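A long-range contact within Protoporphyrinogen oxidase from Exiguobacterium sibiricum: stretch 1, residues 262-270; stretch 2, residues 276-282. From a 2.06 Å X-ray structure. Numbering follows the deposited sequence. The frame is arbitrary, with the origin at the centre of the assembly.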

# COMPACT_ATOMS: atom_id res chain seq x y z
N ARG A 262 -25.67 -3.63 -22.43
CA ARG A 262 -26.78 -4.37 -21.88
C ARG A 262 -27.26 -5.45 -22.86
O ARG A 262 -27.37 -5.20 -24.05
CB ARG A 262 -27.88 -3.40 -21.49
CG ARG A 262 -27.33 -2.32 -20.54
CD ARG A 262 -28.43 -1.57 -19.85
NE ARG A 262 -27.95 -0.26 -19.38
CZ ARG A 262 -27.55 0.01 -18.14
NH1 ARG A 262 -27.55 -0.93 -17.22
NH2 ARG A 262 -27.14 1.24 -17.83
N GLU A 263 -27.49 -6.66 -22.34
CA GLU A 263 -28.12 -7.77 -23.07
C GLU A 263 -29.33 -8.17 -22.27
O GLU A 263 -29.31 -9.20 -21.63
CB GLU A 263 -27.22 -8.99 -23.16
CG GLU A 263 -26.18 -8.96 -24.20
CD GLU A 263 -26.75 -9.05 -25.58
OE1 GLU A 263 -27.96 -9.30 -25.74
OE2 GLU A 263 -25.98 -8.82 -26.51
N ASP A 264 -30.36 -7.33 -22.29
CA ASP A 264 -31.64 -7.64 -21.64
C ASP A 264 -31.50 -8.28 -20.24
O ASP A 264 -32.00 -9.39 -19.98
CB ASP A 264 -32.48 -8.53 -22.59
CG ASP A 264 -32.65 -7.90 -24.00
OD1 ASP A 264 -33.13 -6.76 -24.09
OD2 ASP A 264 -32.29 -8.53 -25.02
N GLY A 265 -30.83 -7.57 -19.33
CA GLY A 265 -30.68 -8.07 -17.95
C GLY A 265 -29.29 -8.66 -17.71
O GLY A 265 -28.81 -8.68 -16.59
N ARG A 266 -28.65 -9.14 -18.75
CA ARG A 266 -27.29 -9.64 -18.67
C ARG A 266 -26.39 -8.57 -19.29
O ARG A 266 -26.85 -7.50 -19.67
CB ARG A 266 -27.17 -11.00 -19.43
CG ARG A 266 -28.27 -12.08 -19.13
CD ARG A 266 -28.00 -13.43 -19.86
NE ARG A 266 -26.76 -14.06 -19.39
CZ ARG A 266 -25.90 -14.77 -20.13
NH1 ARG A 266 -26.11 -15.04 -21.41
NH2 ARG A 266 -24.80 -15.24 -19.54
N TYR A 267 -25.11 -8.87 -19.45
CA TYR A 267 -24.20 -7.91 -20.04
C TYR A 267 -23.38 -8.58 -21.11
O TYR A 267 -23.04 -9.76 -21.02
CB TYR A 267 -23.27 -7.34 -18.93
CG TYR A 267 -24.05 -6.57 -17.90
CD1 TYR A 267 -24.46 -5.28 -18.16
CD2 TYR A 267 -24.39 -7.14 -16.67
CE1 TYR A 267 -25.22 -4.57 -17.22
CE2 TYR A 267 -25.13 -6.44 -15.75
CZ TYR A 267 -25.54 -5.14 -16.03
OH TYR A 267 -26.27 -4.42 -15.10
N ARG A 268 -23.06 -7.79 -22.13
CA ARG A 268 -22.18 -8.20 -23.16
C ARG A 268 -20.89 -7.44 -22.92
O ARG A 268 -20.91 -6.20 -22.92
CB ARG A 268 -22.77 -7.85 -24.52
CG ARG A 268 -21.86 -8.13 -25.67
CD ARG A 268 -22.60 -7.98 -27.01
NE ARG A 268 -21.66 -7.91 -28.12
CZ ARG A 268 -21.93 -8.22 -29.39
NH1 ARG A 268 -23.13 -8.66 -29.77
NH2 ARG A 268 -20.99 -8.10 -30.30
N LEU A 269 -19.79 -8.17 -22.74
CA LEU A 269 -18.49 -7.56 -22.41
C LEU A 269 -17.60 -7.61 -23.63
O LEU A 269 -17.28 -8.69 -24.14
CB LEU A 269 -17.85 -8.27 -21.22
CG LEU A 269 -18.23 -7.84 -19.80
CD1 LEU A 269 -19.70 -7.67 -19.55
CD2 LEU A 269 -17.67 -8.87 -18.81
N LYS A 270 -17.25 -6.43 -24.14
CA LYS A 270 -16.45 -6.31 -25.35
C LYS A 270 -14.96 -6.50 -25.12
O LYS A 270 -14.39 -5.85 -24.26
CB LYS A 270 -16.66 -4.91 -25.96
CG LYS A 270 -15.91 -4.71 -27.26
CD LYS A 270 -15.93 -3.25 -27.66
CE LYS A 270 -14.89 -2.93 -28.71
NZ LYS A 270 -15.53 -2.62 -29.97
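Stretch 2 276-282: EYADYVL

Stretch 2 runs back along stretch 1 as an antiparallel partner: strand 276-278 lies against the strand that starts at Arg-266 with its axis 4.7 Å away at closest approach and a crossing angle of 152°, so the pair carries a clear twist. The register puts Leu-269 opposite Glu-276, Arg-268 opposite Tyr-277 and Tyr-267 opposite Ala-278. Two rings of backbone hydrogen bonds fix it: Leu-269 N to Glu-276 O at 2.7 Å and Glu-276 N to Leu-269 O at 2.8 Å, then Tyr-267 N to Ala-278 O and Ala-278 N to Tyr-267 O, both 2.9 Å. Between them lies the non-hydrogen-bonded pair Arg-268 and Tyr-277, and Tyr-277 CA approaches Tyr-267 O to 3.3 Å in a CA-H...O contact.

Shape differs on the two faces. On the face of Tyr-267 and Leu-269, Leu-269 sits beside the methyl of Ala-278, Leu-269 CD2 to Ala-278 CB 4.3 Å, and beside Glu-276, Leu-269 CB to Glu-276 CB 4.2 Å. Beyond the break at Asp-279 the chain resumes as a strand, and Val-281 points toward stretch 1. Its CG2 meets Leu-269 CD1 at 4.2 Å and Tyr-267 CD2 at 4.4 Å, one branch touching both larger neighbours.

On the face of Arg-268 and Tyr-277, the ring lies beside the aliphatic part of Arg-268, Arg-268 CG to Tyr-277 CE1 3.8 Å, with polar groups at its far end. Glu-263, the first residue of the type I' turn that ends at Arg-266, brings OE2 to the ring edge, 3.7 Å from Tyr-277 CE1. A water ties the ends together, 2.6 Å from Glu-263 OE2, 2.9 Å from Arg-268 NH1 and 2.5 Å from Tyr-277 OH.

Where the strand breaks, charge closes the contact. The CB of Asp-279 points away, yet its carboxylate comes back to form a two-pronged salt bridge, with Arg-266 NE to Asp-279 OD1 at 3.1 Å and Arg-266 NH2 to Asp-279 OD2 at 3.2 Å.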

# COMPACT_ATOMS: atom_id res chain seq x y z
N GLU A 276 -17.75 -11.49 -24.21
CA GLU A 276 -18.06 -12.45 -23.15
C GLU A 276 -19.40 -12.06 -22.59
O GLU A 276 -19.62 -10.87 -22.40
CB GLU A 276 -17.07 -12.35 -21.99
CG GLU A 276 -15.90 -13.22 -22.05
CD GLU A 276 -16.27 -14.67 -22.05
OE1 GLU A 276 -16.86 -15.17 -21.07
OE2 GLU A 276 -15.96 -15.31 -23.05
N TYR A 277 -20.26 -13.02 -22.26
CA TYR A 277 -21.58 -12.67 -21.71
C TYR A 277 -21.58 -12.96 -20.23
O TYR A 277 -21.08 -14.00 -19.79
CB TYR A 277 -22.73 -13.42 -22.44
CG TYR A 277 -22.85 -13.03 -23.91
CD1 TYR A 277 -23.52 -11.88 -24.31
CD2 TYR A 277 -22.25 -13.78 -24.89
CE1 TYR A 277 -23.60 -11.53 -25.66
CE2 TYR A 277 -22.30 -13.43 -26.22
CZ TYR A 277 -22.97 -12.31 -26.61
OH TYR A 277 -23.04 -12.01 -27.95
N ALA A 278 -22.07 -12.02 -19.44
CA ALA A 278 -22.02 -12.17 -17.98
C ALA A 278 -23.34 -11.81 -17.29
O ALA A 278 -24.10 -10.97 -17.79
CB ALA A 278 -20.91 -11.30 -17.41
N ASP A 279 -23.61 -12.45 -16.16
CA ASP A 279 -24.67 -12.04 -15.28
C ASP A 279 -24.09 -11.18 -14.15
O ASP A 279 -24.71 -10.20 -13.76
CB ASP A 279 -25.37 -13.26 -14.74
CG ASP A 279 -25.89 -14.13 -15.86
OD1 ASP A 279 -27.01 -13.84 -16.33
OD2 ASP A 279 -25.12 -14.99 -16.35
N TYR A 280 -22.90 -11.55 -13.65
CA TYR A 280 -22.23 -10.80 -12.59
C TYR A 280 -20.88 -10.36 -13.08
O TYR A 280 -20.18 -11.13 -13.74
CB TYR A 280 -22.12 -11.66 -11.35
CG TYR A 280 -23.43 -12.26 -10.96
CD1 TYR A 280 -24.46 -11.48 -10.40
CD2 TYR A 280 -23.69 -13.61 -11.19
CE1 TYR A 280 -25.71 -12.05 -10.07
CE2 TYR A 280 -24.92 -14.18 -10.85
CZ TYR A 280 -25.92 -13.40 -10.30
OH TYR A 280 -27.11 -14.00 -9.99
N VAL A 281 -20.54 -9.10 -12.82
CA VAL A 281 -19.26 -8.56 -13.19
C VAL A 281 -18.57 -7.98 -11.94
O VAL A 281 -19.18 -7.14 -11.24
CB VAL A 281 -19.40 -7.45 -14.26
CG1 VAL A 281 -18.00 -7.00 -14.78
CG2 VAL A 281 -20.29 -7.92 -15.41
N LEU A 282 -17.34 -8.42 -11.66
CA LEU A 282 -16.50 -7.83 -10.61
C LEU A 282 -15.36 -7.08 -11.28
O LEU A 282 -14.47 -7.69 -11.90
CB LEU A 282 -16.00 -8.86 -9.56
CG LEU A 282 -15.26 -8.28 -8.31
CD1 LEU A 282 -16.18 -7.49 -7.30
CD2 LEU A 282 -14.55 -9.38 -7.54
O HOH W 1 -24.90 -10.39 -28.32